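Local coordinates for protein 11R-lipoxygenase (Gersemia fruticosa, PDB 3VF1) that probably inserts molecular oxygen into polyunsaturated fatty acids at a non-heme iron centre, in a manner regulated by calcium, at residues E315-M320 against M461-R466. Numbering follows the deposited sequence.
Sequences EGIPTM and MQKHYR
K463 alone carries the helix side of this contact, reaching from helix 456-465 to the backbone of E315 and the side chain of I317. One long lysine can connect a helix to a loop that keeps its distance: the closest CA atoms, those of I317 and K463, are 9.2 Å apart, and 111 Å² of surface is buried in all.

The polar part lies at the ammonium end. K463 NZ lies 2.6 Å from E315 O, and it donates a hydrogen bond to I313 O, two residues earlier in the same loop. With CG anti to the backbone N (chi1 -170°) and every later torsion also near 180°, the lysine is stretched to full length, which brings NZ to these carbonyls. The carboxylate of E315 turns elsewhere: its OE1 stays 6.0 Å from K463 NZ, so any attraction between the two charges acts at long range.

The apolar part is slight. I317 CD1 rests 4.2 Å from K463 CD, methyl against the middle of the aliphatic chain.

Away from the iron centre, this is surface packing within the lipoxygenase domain, in which a helix-borne lysine meets main-chain carbonyls of the loop between strands 306-310 and 321-322.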
ATOM      1  N   GLU A 315     -15.547  15.838 -12.047  1.00 32.67           N
ATOM      2  CA  GLU A 315     -16.207  16.450 -13.190  1.00 35.86           C
ATOM      3  C   GLU A 315     -15.801  15.744 -14.480  1.00 35.90           C
ATOM      4  O   GLU A 315     -14.617  15.650 -14.797  1.00 33.01           O
ATOM      5  CB  GLU A 315     -15.851  17.935 -13.263  1.00 36.92           C
ATOM      6  CG  GLU A 315     -16.899  18.797 -13.945  1.00 48.35           C
ATOM      7  CD  GLU A 315     -16.679  20.278 -13.701  1.00 61.27           C
ATOM      8  OE1 GLU A 315     -15.560  20.653 -13.290  1.00 56.86           O
ATOM      9  OE2 GLU A 315     -17.628  21.065 -13.913  1.00 61.07           O
ATOM     10  N   GLY A 316     -16.790  15.243 -15.216  1.00 35.09           N
ATOM     11  CA  GLY A 316     -16.537  14.573 -16.478  1.00 35.55           C
ATOM     12  C   GLY A 316     -16.458  13.061 -16.362  1.00 38.95           C
ATOM     13  O   GLY A 316     -16.419  12.358 -17.370  1.00 44.96           O
ATOM     14  N   ILE A 317     -16.431  12.554 -15.133  1.00 40.06           N
ATOM     15  CA  ILE A 317     -16.363  11.115 -14.905  1.00 38.31           C
ATOM     16  C   ILE A 317     -17.758  10.499 -14.996  1.00 38.48           C
ATOM     17  O   ILE A 317     -18.647  10.850 -14.219  1.00 39.70           O
ATOM     18  CB  ILE A 317     -15.759  10.791 -13.527  1.00 35.82           C
ATOM     19  CG1 ILE A 317     -14.418  11.510 -13.349  1.00 34.09           C
ATOM     20  CG2 ILE A 317     -15.591   9.287 -13.358  1.00 31.58           C
ATOM     21  CD1 ILE A 317     -13.382  11.155 -14.396  1.00 34.24           C
ATOM     22  N   PRO A 318     -17.956   9.575 -15.950  1.00 34.49           N
ATOM     23  CA  PRO A 318     -19.268   8.952 -16.154  1.00 35.01           C
ATOM     24  C   PRO A 318     -19.614   7.926 -15.081  1.00 33.52           C
ATOM     25  O   PRO A 318     -18.729   7.246 -14.563  1.00 32.50           O
ATOM     26  CB  PRO A 318     -19.114   8.259 -17.509  1.00 33.48           C
ATOM     27  CG  PRO A 318     -17.669   7.934 -17.589  1.00 34.23           C
ATOM     28  CD  PRO A 318     -16.957   9.073 -16.911  1.00 34.92           C
ATOM     29  N   THR A 319     -20.898   7.820 -14.758  1.00 34.22           N
ATOM     30  CA  THR A 319     -21.374   6.836 -13.795  1.00 33.13           C
ATOM     31  C   THR A 319     -22.121   5.729 -14.528  1.00 34.09           C
ATOM     32  O   THR A 319     -22.549   5.911 -15.667  1.00 37.38           O
ATOM     33  CB  THR A 319     -22.305   7.477 -12.759  1.00 34.23           C
ATOM     34  OG1 THR A 319     -23.361   8.172 -13.432  1.00 35.54           O
ATOM     35  CG2 THR A 319     -21.535   8.455 -11.881  1.00 31.03           C
ATOM     36  N   MET A 320     -22.276   4.583 -13.875  1.00 34.34           N
ATOM     37  CA  MET A 320     -22.896   3.431 -14.517  1.00 37.56           C
ATOM     38  C   MET A 320     -24.290   3.772 -15.020  1.00 39.89           C
ATOM     39  O   MET A 320     -25.106   4.339 -14.291  1.00 36.69           O
ATOM     40  CB  MET A 320     -22.969   2.243 -13.559  1.00 39.22           C
ATOM     41  CG  MET A 320     -23.467   0.969 -14.223  1.00 40.54           C
ATOM     42  SD  MET A 320     -23.075  -0.520 -13.294  1.00 55.73           S
ATOM     43  CE  MET A 320     -21.296  -0.560 -13.473  1.00 49.47           C
ATOM     44  N   MET A 461      -8.580   7.484 -12.209  1.00 31.63           N
ATOM     45  CA  MET A 461      -7.170   7.268 -11.917  1.00 29.84           C
ATOM     46  C   MET A 461      -6.300   7.972 -12.950  1.00 31.88           C
ATOM     47  O   MET A 461      -5.338   8.656 -12.605  1.00 33.60           O
ATOM     48  CB  MET A 461      -6.851   5.774 -11.906  1.00 27.14           C
ATOM     49  CG  MET A 461      -7.496   5.016 -10.761  1.00 27.90           C
ATOM     50  SD  MET A 461      -6.724   3.418 -10.468  1.00 32.74           S
ATOM     51  CE  MET A 461      -7.074   2.579 -12.012  1.00 32.20           C
ATOM     52  N   GLN A 462      -6.650   7.798 -14.219  1.00 31.25           N
ATOM     53  CA  GLN A 462      -5.906   8.412 -15.309  1.00 30.57           C
ATOM     54  C   GLN A 462      -5.906   9.927 -15.178  1.00 31.16           C
ATOM     55  O   GLN A 462      -4.917  10.588 -15.493  1.00 32.54           O
ATOM     56  CB  GLN A 462      -6.510   8.009 -16.652  1.00 30.84           C
ATOM     57  CG  GLN A 462      -6.363   6.532 -16.974  1.00 31.24           C
ATOM     58  CD  GLN A 462      -7.063   6.143 -18.260  1.00 34.22           C
ATOM     59  OE1 GLN A 462      -8.175   6.596 -18.535  1.00 34.39           O
ATOM     60  NE2 GLN A 462      -6.412   5.303 -19.058  1.00 34.84           N
ATOM     61  N   LYS A 463      -7.020  10.476 -14.708  1.00 32.36           N
ATOM     62  CA  LYS A 463      -7.160  11.920 -14.588  1.00 33.05           C
ATOM     63  C   LYS A 463      -6.249  12.476 -13.499  1.00 32.02           C
ATOM     64  O   LYS A 463      -5.687  13.561 -13.648  1.00 33.24           O
ATOM     65  CB  LYS A 463      -8.615  12.295 -14.302  1.00 32.00           C
ATOM     66  CG  LYS A 463      -8.890  13.785 -14.394  1.00 35.76           C
ATOM     67  CD  LYS A 463     -10.373  14.091 -14.264  1.00 36.19           C
ATOM     68  CE  LYS A 463     -10.644  15.580 -14.402  1.00 32.61           C
ATOM     69  NZ  LYS A 463     -12.081  15.910 -14.213  1.00 38.16           N
ATOM     70  N   HIS A 464      -6.100  11.732 -12.406  1.00 28.59           N
ATOM     71  CA  HIS A 464      -5.219  12.153 -11.326  1.00 32.28           C
ATOM     72  C   HIS A 464      -3.757  11.983 -11.717  1.00 31.46           C
ATOM     73  O   HIS A 464      -2.919  12.825 -11.394  1.00 32.61           O
ATOM     74  CB  HIS A 464      -5.496  11.360 -10.046  1.00 30.41           C
ATOM     75  CG  HIS A 464      -4.642  11.779  -8.887  1.00 27.00           C
ATOM     76  ND1 HIS A 464      -4.965  12.842  -8.070  1.00 28.72           N
ATOM     77  CD2 HIS A 464      -3.468  11.292  -8.422  1.00 29.90           C
ATOM     78  CE1 HIS A 464      -4.032  12.984  -7.147  1.00 26.86           C
ATOM     79  NE2 HIS A 464      -3.112  12.056  -7.338  1.00 27.46           N
ATOM     80  N   TYR A 465      -3.455  10.891 -12.412  1.00 30.16           N
ATOM     81  CA  TYR A 465      -2.081  10.595 -12.800  1.00 31.00           C
ATOM     82  C   TYR A 465      -1.525  11.666 -13.730  1.00 29.08           C
ATOM     83  O   TYR A 465      -0.383  12.092 -13.582  1.00 32.32           O
ATOM     84  CB  TYR A 465      -1.991   9.226 -13.478  1.00 31.10           C
ATOM     85  CG  TYR A 465      -0.572   8.828 -13.817  1.00 34.58           C
ATOM     86  CD1 TYR A 465       0.275   8.304 -12.848  1.00 34.09           C
ATOM     87  CD2 TYR A 465      -0.076   8.982 -15.103  1.00 34.03           C
ATOM     88  CE1 TYR A 465       1.573   7.945 -13.152  1.00 33.61           C
ATOM     89  CE2 TYR A 465       1.221   8.625 -15.416  1.00 31.25           C
ATOM     90  CZ  TYR A 465       2.039   8.107 -14.436  1.00 33.98           C
ATOM     91  OH  TYR A 465       3.331   7.750 -14.744  1.00 38.00           O
ATOM     92  N   ARG A 466      -2.334  12.104 -14.687  1.00 30.52           N
ATOM     93  CA  ARG A 466      -1.905  13.123 -15.641  1.00 32.93           C
ATOM     94  C   ARG A 466      -1.313  14.353 -14.958  1.00 36.28           C
ATOM     95  O   ARG A 466      -0.491  15.053 -15.547  1.00 39.94           O
ATOM     96  CB  ARG A 466      -3.069  13.550 -16.538  1.00 35.73           C
ATOM     97  CG  ARG A 466      -3.351  12.595 -17.685  1.00 40.22           C
ATOM     98  CD  ARG A 466      -4.203  13.250 -18.760  1.00 42.21           C
ATOM     99  NE  ARG A 466      -5.570  13.514 -18.317  1.00 41.64           N
ATOM    100  CZ  ARG A 466      -6.559  12.624 -18.358  1.00 43.95           C
ATOM    101  NH1 ARG A 466      -6.343  11.395 -18.813  1.00 43.48           N
ATOM    102  NH2 ARG A 466      -7.771  12.962 -17.937  1.00 37.65           N
TER